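TRAP-type transporter, periplasmic component (PDB 4P8B) binds (S)-2-acetolactate and, as a TRAP periplasmic solute-binding protein, probably delivers it to a membrane transporter for uptake. Local coordinates at residues K322-I327 and K334-I339. Residues are numbered along the deposited sequence; the frame is centred on the assembly and turned at random.
Sequences KWKKQI and KAEGAI
The carboxylate of E336 is the flat group that meets the opposite helix, and the ammonium of K324 reaches both of its oxygens. K324 NZ lies 2.9 Å from E336 OE2, on the syn side and 18° out of the carboxylate plane; the second bond, to E336 OE1 at 3.0 Å, is weak. On the W323 indole, one face carries the amide oxygen of Q326, with OE1 3.3 Å above the ring plane and offset toward its rim. Lysine and glutamate suit a gap in which the nearest CA atoms, those of K324 and A335, are 10.6 Å apart: both are long, flexible and oppositely charged. With CG anti to the backbone N (chi1 171°) and the chain straight beyond it, K324 carries NZ across to the carboxylate, meeting the E336 side chain at about a right angle. E336 OE2 is also hydrogen-bonded to Y320 OH, its strongest polar partner, which probably helps fix the carboxylate beside the ammonium. The partly exposed pair links consecutive C-terminal helices, 317-327 and 329-340, away from the acetolactate pocket. Apolar residues suit the buried faces: I327 packs on V332, N109 and L113, A335 and I339 on L126 of helix 120-127.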
# COMPACT_ATOMS: atom_id res chain seq x y z
N LYS A 322 -17.12 -3.94 12.07
CA LYS A 322 -17.94 -4.15 10.89
C LYS A 322 -17.14 -4.85 9.79
O LYS A 322 -17.59 -5.85 9.21
CB LYS A 322 -18.50 -2.81 10.38
CG LYS A 322 -19.18 -2.90 9.02
CD LYS A 322 -19.76 -1.55 8.61
CE LYS A 322 -20.45 -1.67 7.25
NZ LYS A 322 -20.97 -0.38 6.74
N TRP A 323 -15.96 -4.32 9.49
CA TRP A 323 -15.17 -4.87 8.40
C TRP A 323 -14.49 -6.20 8.74
O TRP A 323 -14.23 -7.02 7.86
CB TRP A 323 -14.18 -3.80 7.86
CG TRP A 323 -14.93 -2.81 7.06
CD1 TRP A 323 -15.66 -1.75 7.52
CD2 TRP A 323 -15.07 -2.80 5.64
NE1 TRP A 323 -16.25 -1.08 6.48
CE2 TRP A 323 -15.91 -1.71 5.31
CE3 TRP A 323 -14.59 -3.62 4.62
CZ2 TRP A 323 -16.24 -1.41 4.00
CZ3 TRP A 323 -14.93 -3.32 3.33
CH2 TRP A 323 -15.76 -2.24 3.03
N LYS A 324 -14.25 -6.42 10.03
CA LYS A 324 -13.76 -7.72 10.49
C LYS A 324 -14.71 -8.83 10.07
O LYS A 324 -14.28 -9.87 9.59
CB LYS A 324 -13.61 -7.72 12.02
CG LYS A 324 -13.31 -9.09 12.67
CD LYS A 324 -12.78 -8.91 14.09
CE LYS A 324 -12.49 -10.25 14.79
NZ LYS A 324 -11.90 -10.02 16.14
N LYS A 325 -16.01 -8.59 10.20
CA LYS A 325 -17.00 -9.55 9.74
C LYS A 325 -17.02 -9.69 8.22
O LYS A 325 -17.21 -10.79 7.69
CB LYS A 325 -18.39 -9.15 10.23
CG LYS A 325 -18.52 -9.22 11.73
CD LYS A 325 -19.94 -8.91 12.17
CE LYS A 325 -20.13 -9.23 13.66
NZ LYS A 325 -19.39 -8.28 14.54
N GLN A 326 -16.84 -8.58 7.51
CA GLN A 326 -16.85 -8.60 6.05
C GLN A 326 -15.67 -9.35 5.45
O GLN A 326 -15.81 -10.08 4.47
CB GLN A 326 -16.87 -7.18 5.51
CG GLN A 326 -18.16 -6.44 5.78
CD GLN A 326 -18.28 -5.21 4.91
OE1 GLN A 326 -17.68 -5.13 3.84
NE2 GLN A 326 -19.06 -4.24 5.37
N ILE A 327 -14.50 -9.14 6.04
CA ILE A 327 -13.26 -9.74 5.56
C ILE A 327 -13.27 -11.24 5.77
O ILE A 327 -12.81 -12.01 4.92
CB ILE A 327 -12.07 -9.16 6.33
CG1 ILE A 327 -11.79 -7.74 5.86
CG2 ILE A 327 -10.83 -10.01 6.16
CD1 ILE A 327 -11.07 -6.93 6.89
N LYS A 334 -7.04 -14.52 13.37
CA LYS A 334 -5.68 -15.06 13.21
C LYS A 334 -4.64 -13.93 13.16
O LYS A 334 -3.55 -14.06 13.72
CB LYS A 334 -5.59 -15.92 11.94
CG LYS A 334 -6.27 -17.27 12.11
CD LYS A 334 -6.41 -17.99 10.79
CE LYS A 334 -7.13 -19.33 10.98
NZ LYS A 334 -7.24 -20.08 9.69
N ALA A 335 -4.98 -12.82 12.50
CA ALA A 335 -4.07 -11.67 12.42
C ALA A 335 -3.86 -11.08 13.80
O ALA A 335 -2.72 -10.79 14.20
CB ALA A 335 -4.62 -10.64 11.46
N GLU A 336 -4.95 -10.89 14.54
CA GLU A 336 -4.87 -10.35 15.90
C GLU A 336 -3.94 -11.19 16.76
O GLU A 336 -3.13 -10.67 17.52
CB GLU A 336 -6.26 -10.25 16.53
CG GLU A 336 -7.17 -9.23 15.86
CD GLU A 336 -8.63 -9.37 16.22
OE1 GLU A 336 -9.00 -10.36 16.89
OE2 GLU A 336 -9.43 -8.49 15.83
N GLY A 337 -4.08 -12.50 16.65
CA GLY A 337 -3.25 -13.40 17.43
C GLY A 337 -1.78 -13.39 17.04
O GLY A 337 -0.91 -13.42 17.89
N ALA A 338 -1.52 -13.37 15.75
CA ALA A 338 -0.14 -13.30 15.26
C ALA A 338 0.55 -12.03 15.75
O ALA A 338 1.72 -12.05 16.13
CB ALA A 338 -0.13 -13.36 13.74
N ILE A 339 -0.20 -10.93 15.74
CA ILE A 339 0.32 -9.67 16.23
C ILE A 339 0.57 -9.73 17.75
O ILE A 339 1.62 -9.33 18.23
CB ILE A 339 -0.64 -8.54 15.83
CG1 ILE A 339 -0.56 -8.37 14.32
CG2 ILE A 339 -0.33 -7.26 16.58
CD1 ILE A 339 -1.69 -7.54 13.77